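Local coordinates for protein inactive dihydroorotase-like domain (Chaetomium thermophilum, PDB 5NNL) that adopts the fold of dihydroorotase and related amidohydrolases but, as an inactive dihydroorotase-like domain, is not expected to act as an enzyme, at residues Arg150-Ala155 with Lys269-Leu274. Numbering follows the deposited sequence.
Sequences RIHVSA and KEIFEL
Phe272 drives the edge of its ring at the face of His152 in a T-shaped stack: the centroids lie 5.2 Å apart and the planes stand at 69°. Phe272 CZ comes to 3.9 Å from His152 CD2, while Phe272 CE1 sits over the centre of the imidazole. The histidine is presented by a torsion that sets CG anti to its backbone N (chi1 -177°). Both ring nitrogens are engaged on the neighbouring strand 175-180, ND1 with Thr176 and NE2 with Asp178, and this pair of hydrogen bonds fixes the rotation of the imidazole and holds its face toward the phenylalanine.

Beside the stack, Ile271 sends its two branches to different partners. Its CG2 methyl approaches His152 ND1 obliquely at 3.9 Å, and its CG1 packs against Arg150 NH2 at 3.7 Å. Farther out, the arginine chain, bent at chi3 (67°), meets Glu270 in a salt bridge. Glu270 OE1 lies at the edge of the guanidinium, 3.4 Å from Arg150 NH2, in a weak hydrogen bond, with the carboxylate turned almost perpendicular to the guanidinium. The pairing is thus a loose one at the more exposed margin of a contact whose aromatic and aliphatic parts are buried.

Helix 257-271 finishes here in a Schellman motif, Leu274 N bonding back to Lys269 O and Glu273 taking positive phi as the C-prime residue. The contact thereby joins the C-terminal end of that helix to strand 151-153, one of the parallel strands of the TIM-like barrel characteristic of the amidohydrolase superfamily.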
ATOM      1  N   ARG A 150      -5.555 -17.956  -1.957  1.00 40.04           N
ATOM      2  CA  ARG A 150      -5.145 -16.725  -2.616  1.00 41.73           C
ATOM      3  C   ARG A 150      -3.801 -16.245  -2.084  1.00 36.86           C
ATOM      4  O   ARG A 150      -3.444 -16.490  -0.929  1.00 36.40           O
ATOM      5  CB  ARG A 150      -6.195 -15.629  -2.412  1.00 41.47           C
ATOM      6  CG  ARG A 150      -7.606 -16.025  -2.822  1.00 43.85           C
ATOM      7  CD  ARG A 150      -8.603 -14.903  -2.556  1.00 46.83           C
ATOM      8  NE  ARG A 150      -8.363 -13.736  -3.407  1.00 54.46           N
ATOM      9  CZ  ARG A 150      -9.255 -13.174  -4.223  1.00 55.90           C
ATOM     10  NH1 ARG A 150     -10.494 -13.640  -4.323  1.00 58.19           N
ATOM     11  NH2 ARG A 150      -8.904 -12.119  -4.946  1.00 51.16           N
ATOM     12  N   ILE A 151      -3.058 -15.552  -2.944  1.00 34.68           N
ATOM     13  CA  ILE A 151      -1.811 -14.898  -2.565  1.00 35.33           C
ATOM     14  C   ILE A 151      -1.729 -13.564  -3.293  1.00 31.65           C
ATOM     15  O   ILE A 151      -2.073 -13.468  -4.475  1.00 32.16           O
ATOM     16  CB  ILE A 151      -0.580 -15.773  -2.890  1.00 32.77           C
ATOM     17  CG1 ILE A 151       0.709 -15.102  -2.411  1.00 34.03           C
ATOM     18  CG2 ILE A 151      -0.501 -16.047  -4.376  1.00 36.55           C
ATOM     19  CD1 ILE A 151       0.859 -15.051  -0.908  1.00 34.89           C
ATOM     20  N   HIS A 152      -1.268 -12.534  -2.585  1.00 30.84           N
ATOM     21  CA  HIS A 152      -1.093 -11.203  -3.152  1.00 31.33           C
ATOM     22  C   HIS A 152       0.371 -10.804  -3.052  1.00 30.45           C
ATOM     23  O   HIS A 152       0.973 -10.899  -1.978  1.00 30.83           O
ATOM     24  CB  HIS A 152      -1.960 -10.166  -2.433  1.00 32.84           C
ATOM     25  CG  HIS A 152      -1.863  -8.793  -3.026  1.00 28.55           C
ATOM     26  ND1 HIS A 152      -2.582  -8.413  -4.138  1.00 29.79           N
ATOM     27  CD2 HIS A 152      -1.118  -7.720  -2.673  1.00 27.91           C
ATOM     28  CE1 HIS A 152      -2.294  -7.159  -4.438  1.00 29.52           C
ATOM     29  NE2 HIS A 152      -1.408  -6.715  -3.564  1.00 31.04           N
ATOM     30  N   VAL A 153       0.932 -10.347  -4.169  1.00 28.17           N
ATOM     31  CA  VAL A 153       2.339  -9.970  -4.259  1.00 27.25           C
ATOM     32  C   VAL A 153       2.424  -8.454  -4.335  1.00 27.94           C
ATOM     33  O   VAL A 153       1.795  -7.833  -5.199  1.00 30.67           O
ATOM     34  CB  VAL A 153       3.017 -10.618  -5.477  1.00 29.60           C
ATOM     35  CG1 VAL A 153       4.501 -10.278  -5.505  1.00 26.64           C
ATOM     36  CG2 VAL A 153       2.817 -12.126  -5.461  1.00 31.50           C
ATOM     37  N   SER A 154       3.224  -7.865  -3.457  1.00 30.10           N
ATOM     38  CA  SER A 154       3.252  -6.423  -3.279  1.00 29.92           C
ATOM     39  C   SER A 154       4.546  -5.825  -3.816  1.00 29.48           C
ATOM     40  O   SER A 154       5.594  -6.475  -3.844  1.00 29.16           O
ATOM     41  CB  SER A 154       3.095  -6.061  -1.801  1.00 32.84           C
ATOM     42  OG  SER A 154       2.833  -4.677  -1.643  1.00 35.18           O
ATOM     43  N   ALA A 155       4.449  -4.567  -4.243  1.00 29.98           N
ATOM     44  CA  ALA A 155       5.594  -3.781  -4.697  1.00 30.72           C
ATOM     45  C   ALA A 155       6.400  -4.525  -5.762  1.00 31.07           C
ATOM     46  O   ALA A 155       7.630  -4.575  -5.727  1.00 29.31           O
ATOM     47  CB  ALA A 155       6.485  -3.390  -3.516  1.00 32.28           C
ATOM     48  N   LYS A 269     -10.471  -3.666  -2.794  1.00 35.09           N
ATOM     49  CA  LYS A 269     -11.584  -3.956  -1.902  1.00 39.39           C
ATOM     50  C   LYS A 269     -11.930  -5.441  -1.918  1.00 39.28           C
ATOM     51  O   LYS A 269     -12.205  -6.032  -0.868  1.00 40.97           O
ATOM     52  CB  LYS A 269     -12.777  -3.100  -2.316  1.00 35.63           C
ATOM     53  CG  LYS A 269     -13.997  -3.201  -1.441  1.00 42.69           C
ATOM     54  CD  LYS A 269     -15.050  -2.219  -1.950  1.00 45.68           C
ATOM     55  CE  LYS A 269     -16.384  -2.377  -1.261  1.00 53.20           C
ATOM     56  NZ  LYS A 269     -17.342  -1.361  -1.788  1.00 57.74           N
ATOM     57  N   GLU A 270     -11.909  -6.065  -3.096  1.00 36.69           N
ATOM     58  CA  GLU A 270     -12.271  -7.474  -3.191  1.00 40.70           C
ATOM     59  C   GLU A 270     -11.140  -8.376  -2.711  1.00 43.62           C
ATOM     60  O   GLU A 270     -11.383  -9.354  -1.994  1.00 42.72           O
ATOM     61  CB  GLU A 270     -12.642  -7.823  -4.631  1.00 46.23           C
ATOM     62  CG  GLU A 270     -13.420  -9.118  -4.775  1.00 55.07           C
ATOM     63  CD  GLU A 270     -12.934  -9.957  -5.938  1.00 66.11           C
ATOM     64  OE1 GLU A 270     -11.928 -10.681  -5.770  1.00 61.97           O
ATOM     65  OE2 GLU A 270     -13.552  -9.881  -7.023  1.00 79.61           O
ATOM     66  N   ILE A 271      -9.903  -8.057  -3.093  1.00 43.57           N
ATOM     67  CA  ILE A 271      -8.764  -8.905  -2.748  1.00 41.72           C
ATOM     68  C   ILE A 271      -8.591  -8.977  -1.238  1.00 43.17           C
ATOM     69  O   ILE A 271      -8.280 -10.039  -0.683  1.00 42.62           O
ATOM     70  CB  ILE A 271      -7.495  -8.381  -3.446  1.00 35.92           C
ATOM     71  CG1 ILE A 271      -7.604  -8.611  -4.956  1.00 37.55           C
ATOM     72  CG2 ILE A 271      -6.243  -9.049  -2.895  1.00 35.77           C
ATOM     73  CD1 ILE A 271      -6.627  -7.802  -5.779  1.00 34.42           C
ATOM     74  N   PHE A 272      -8.787  -7.857  -0.549  1.00 39.05           N
ATOM     75  CA  PHE A 272      -8.584  -7.798   0.889  1.00 42.09           C
ATOM     76  C   PHE A 272      -9.892  -7.824   1.672  1.00 42.89           C
ATOM     77  O   PHE A 272      -9.882  -7.584   2.883  1.00 40.18           O
ATOM     78  CB  PHE A 272      -7.761  -6.560   1.242  1.00 39.98           C
ATOM     79  CG  PHE A 272      -6.309  -6.689   0.872  1.00 38.75           C
ATOM     80  CD1 PHE A 272      -5.865  -6.305  -0.382  1.00 36.98           C
ATOM     81  CD2 PHE A 272      -5.396  -7.223   1.768  1.00 40.74           C
ATOM     82  CE1 PHE A 272      -4.532  -6.436  -0.731  1.00 35.01           C
ATOM     83  CE2 PHE A 272      -4.062  -7.356   1.426  1.00 39.87           C
ATOM     84  CZ  PHE A 272      -3.629  -6.962   0.174  1.00 33.82           C
ATOM     85  N   GLU A 273     -11.009  -8.130   1.011  1.00 44.82           N
ATOM     86  CA  GLU A 273     -12.290  -8.335   1.683  1.00 46.42           C
ATOM     87  C   GLU A 273     -12.642  -7.139   2.566  1.00 46.18           C
ATOM     88  O   GLU A 273     -12.987  -7.279   3.741  1.00 48.80           O
ATOM     89  CB  GLU A 273     -12.265  -9.628   2.499  1.00 48.94           C
ATOM     90  CG  GLU A 273     -11.971 -10.871   1.669  1.00 49.49           C
ATOM     91  CD  GLU A 273     -11.193 -11.923   2.438  1.00 54.76           C
ATOM     92  OE1 GLU A 273     -11.241 -11.907   3.688  1.00 56.13           O
ATOM     93  OE2 GLU A 273     -10.529 -12.761   1.786  1.00 54.69           O
ATOM     94  N   LEU A 274     -12.547  -5.949   1.987  1.00 45.56           N
ATOM     95  CA  LEU A 274     -12.816  -4.721   2.717  1.00 49.66           C
ATOM     96  C   LEU A 274     -14.283  -4.330   2.585  1.00 51.64           C
ATOM     97  O   LEU A 274     -14.934  -4.591   1.570  1.00 49.04           O
ATOM     98  CB  LEU A 274     -11.915  -3.593   2.212  1.00 44.77           C
ATOM     99  CG  LEU A 274     -10.417  -3.899   2.295  1.00 45.40           C
ATOM    100  CD1 LEU A 274      -9.594  -2.764   1.698  1.00 43.87           C
ATOM    101  CD2 LEU A 274      -9.992  -4.170   3.734  1.00 46.65           C
TER